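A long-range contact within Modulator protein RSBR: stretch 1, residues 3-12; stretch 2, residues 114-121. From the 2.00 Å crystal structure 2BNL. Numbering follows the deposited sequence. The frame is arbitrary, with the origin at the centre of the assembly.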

# COMPACT_ATOMS: atom_id res chain seq x y z
N SER A 3 9.14 9.14 -15.89
CA SER A 3 9.75 7.89 -16.41
C SER A 3 10.15 6.88 -15.26
O SER A 3 10.72 7.20 -14.18
CB SER A 3 10.88 8.22 -17.35
OG SER A 3 11.86 7.21 -17.40
N ASN A 4 9.88 5.63 -15.57
CA ASN A 4 10.15 4.51 -14.71
C ASN A 4 11.33 3.74 -15.24
O ASN A 4 11.52 2.60 -14.89
CB ASN A 4 8.90 3.61 -14.76
CG ASN A 4 7.74 4.18 -13.95
OD1 ASN A 4 7.97 4.82 -12.89
ND2 ASN A 4 6.47 3.99 -14.47
N GLN A 5 12.10 4.35 -16.16
CA GLN A 5 13.20 3.65 -16.86
C GLN A 5 14.22 3.02 -15.92
O GLN A 5 14.64 1.86 -16.09
CB GLN A 5 13.87 4.55 -17.85
CG GLN A 5 15.02 3.84 -18.53
CD GLN A 5 15.68 4.68 -19.56
OE1 GLN A 5 15.14 5.77 -19.96
NE2 GLN A 5 16.85 4.21 -20.02
N THR A 6 14.64 3.79 -14.92
CA THR A 6 15.68 3.32 -14.02
C THR A 6 15.27 2.04 -13.23
O THR A 6 15.98 1.07 -13.21
CB THR A 6 16.14 4.49 -13.01
OG1 THR A 6 16.69 5.54 -13.79
CG2 THR A 6 17.29 3.97 -12.10
N VAL A 7 14.09 2.04 -12.61
CA VAL A 7 13.62 0.93 -11.87
C VAL A 7 13.32 -0.21 -12.81
O VAL A 7 13.68 -1.35 -12.58
CB VAL A 7 12.40 1.33 -10.98
CG1 VAL A 7 11.67 0.15 -10.39
CG2 VAL A 7 12.89 2.36 -9.86
N TYR A 8 12.60 0.09 -13.89
CA TYR A 8 12.25 -0.99 -14.86
C TYR A 8 13.48 -1.72 -15.32
O TYR A 8 13.52 -2.96 -15.32
CB TYR A 8 11.42 -0.39 -16.07
CG TYR A 8 10.95 -1.43 -17.07
CD1 TYR A 8 9.64 -1.94 -16.99
CD2 TYR A 8 11.85 -2.03 -17.96
CE1 TYR A 8 9.20 -2.89 -17.85
CE2 TYR A 8 11.44 -3.04 -18.83
CZ TYR A 8 10.11 -3.45 -18.77
OH TYR A 8 9.66 -4.45 -19.56
N GLN A 9 14.51 -0.97 -15.73
CA GLN A 9 15.76 -1.57 -16.17
C GLN A 9 16.46 -2.45 -15.15
O GLN A 9 16.96 -3.48 -15.47
CB GLN A 9 16.67 -0.49 -16.68
CG GLN A 9 18.12 -0.84 -16.57
CD GLN A 9 19.10 0.27 -17.04
OE1 GLN A 9 19.07 1.47 -16.62
NE2 GLN A 9 19.96 -0.15 -17.90
N PHE A 10 16.41 -2.06 -13.88
CA PHE A 10 17.00 -2.85 -12.88
C PHE A 10 16.23 -4.14 -12.71
O PHE A 10 16.81 -5.20 -12.61
CB PHE A 10 17.12 -2.06 -11.55
CG PHE A 10 17.85 -2.81 -10.51
CD1 PHE A 10 19.21 -2.62 -10.32
CD2 PHE A 10 17.20 -3.76 -9.74
CE1 PHE A 10 19.88 -3.36 -9.33
CE2 PHE A 10 17.87 -4.51 -8.78
CZ PHE A 10 19.20 -4.31 -8.57
N ILE A 11 14.92 -4.09 -12.73
CA ILE A 11 14.12 -5.31 -12.67
C ILE A 11 14.42 -6.18 -13.85
O ILE A 11 14.66 -7.38 -13.63
CB ILE A 11 12.61 -5.04 -12.55
CG1 ILE A 11 12.34 -4.24 -11.26
CG2 ILE A 11 11.73 -6.37 -12.69
CD1 ILE A 11 10.95 -3.51 -11.36
N ALA A 12 14.41 -5.63 -15.10
CA ALA A 12 14.69 -6.40 -16.29
C ALA A 12 16.05 -7.13 -16.22
O ALA A 12 16.12 -8.26 -16.66
CB ALA A 12 14.61 -5.57 -17.54
N TRP A 114 11.61 7.26 -4.11
CA TRP A 114 10.50 7.86 -4.85
C TRP A 114 10.33 7.27 -6.28
O TRP A 114 9.18 7.19 -6.81
CB TRP A 114 10.66 9.39 -4.83
CG TRP A 114 10.55 9.96 -3.47
CD1 TRP A 114 11.40 10.82 -2.92
CD2 TRP A 114 9.52 9.74 -2.49
NE1 TRP A 114 11.04 11.11 -1.63
CE2 TRP A 114 9.89 10.45 -1.34
CE3 TRP A 114 8.34 8.95 -2.45
CZ2 TRP A 114 9.12 10.47 -0.20
CZ3 TRP A 114 7.59 8.96 -1.35
CH2 TRP A 114 7.98 9.73 -0.21
N GLN A 115 11.44 6.87 -6.88
CA GLN A 115 11.43 6.16 -8.16
C GLN A 115 10.79 4.84 -8.03
O GLN A 115 9.91 4.44 -8.82
CB GLN A 115 12.87 5.96 -8.69
CG GLN A 115 13.48 7.23 -9.22
CD GLN A 115 14.91 6.97 -9.65
OE1 GLN A 115 15.61 6.15 -9.06
NE2 GLN A 115 15.27 7.55 -10.78
N ILE A 116 11.13 4.17 -6.97
CA ILE A 116 10.51 2.89 -6.72
C ILE A 116 9.02 2.98 -6.46
O ILE A 116 8.21 2.19 -7.05
CB ILE A 116 11.22 2.17 -5.56
CG1 ILE A 116 12.63 1.70 -6.04
CG2 ILE A 116 10.42 1.01 -5.13
CD1 ILE A 116 13.56 1.31 -4.94
N ASP A 117 8.65 3.95 -5.64
CA ASP A 117 7.25 4.16 -5.23
C ASP A 117 6.41 4.52 -6.51
O ASP A 117 5.33 4.02 -6.72
CB ASP A 117 7.20 5.31 -4.23
CG ASP A 117 5.80 5.69 -3.82
OD1 ASP A 117 5.25 4.95 -3.02
OD2 ASP A 117 5.27 6.64 -4.40
N ARG A 118 6.95 5.41 -7.30
CA ARG A 118 6.28 5.84 -8.53
C ARG A 118 5.89 4.66 -9.46
O ARG A 118 4.84 4.63 -10.09
CB ARG A 118 7.18 6.75 -9.25
CG ARG A 118 6.47 7.76 -9.96
CD ARG A 118 7.34 8.50 -10.95
NE ARG A 118 6.43 8.89 -12.05
CZ ARG A 118 6.25 8.24 -13.21
NH1 ARG A 118 6.96 7.20 -13.52
NH2 ARG A 118 5.36 8.70 -14.08
N PHE A 119 6.81 3.74 -9.60
CA PHE A 119 6.60 2.54 -10.42
C PHE A 119 5.61 1.54 -9.81
O PHE A 119 4.70 1.08 -10.47
CB PHE A 119 7.93 1.93 -10.74
CG PHE A 119 7.85 0.71 -11.55
CD1 PHE A 119 7.45 0.76 -12.85
CD2 PHE A 119 8.04 -0.55 -10.95
CE1 PHE A 119 7.38 -0.46 -13.65
CE2 PHE A 119 7.92 -1.70 -11.67
CZ PHE A 119 7.63 -1.68 -13.03
N PHE A 120 5.81 1.18 -8.53
CA PHE A 120 5.09 0.11 -7.89
C PHE A 120 3.74 0.50 -7.35
O PHE A 120 2.82 -0.31 -7.39
CB PHE A 120 5.95 -0.38 -6.69
CG PHE A 120 6.99 -1.36 -7.09
CD1 PHE A 120 6.68 -2.69 -7.27
CD2 PHE A 120 8.31 -0.94 -7.39
CE1 PHE A 120 7.74 -3.62 -7.61
CE2 PHE A 120 9.29 -1.92 -7.74
CZ PHE A 120 8.97 -3.21 -7.87
N SER A 121 3.61 1.74 -6.83
CA SER A 121 2.39 2.13 -6.11
C SER A 121 1.09 1.90 -6.93
O SER A 121 0.24 1.18 -6.51
CB SER A 121 2.44 3.63 -5.59
OG SER A 121 1.36 3.82 -4.71
O HOH W 1 10.09 5.20 -11.26
O HOH W 2 4.19 4.11 -12.79

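The centre of the contact is Val7, whose side chain sits as a knob among Gln115, Ile116, Phe119 and Phe120 of the opposing helix. With chi1 at 168° (t), its two methyls divide the hole between them: CG2 lies 3.8 Å from Gln115 CB and 3.9 Å from Ile116 CG1, while CG1 lies 3.7 Å from Phe119 CD2 and 4.1 Å from Phe120 CE2. The backbones come close here, with Val7 CA 6.3 Å from Ile116 CA. The helices, 5-12 and 114-121, cross at -78° with axes 9.2 Å apart; so steep a crossing lets them touch over a compact patch, and the stretches together bury 509 Å².

One turn beyond Val7, Ile11 extends the apolar surface. Its CD1 reaches 3.5 Å from Phe119 CE2 and 4.0 Å from Phe120 CZ, so one methyl serves both rings. Phe119, the residue most covered by the other stretch, also meets Tyr8, whose CD1 is 4.3 Å from Phe119 CE1; that atom lies near the plane of the tyrosine ring, at its edge, so the two rings are not stacked face to face.

Toward the start of the first helix the chemistry turns polar. Asn4 occupies the N-cap position, but its side chain makes no capping bond and instead faces the second helix. Arg118 NH1 donates to Asn4 OD1 at 2.7 Å, a weak hydrogen bond despite its short length, since the N-H...acceptor angle is 116°. Two waters bridge Asn4 to the backbone of the second helix: one donates to Asn4 OD1 (2.7 Å) and Gln115 O (2.6 Å), and another accepts from Asn4 ND2 (2.8 Å) while donating to Arg118 O (2.8 Å). At the periphery, Thr6 CB approaches Gln115 NE2 at 3.9 Å, without a hydrogen bond.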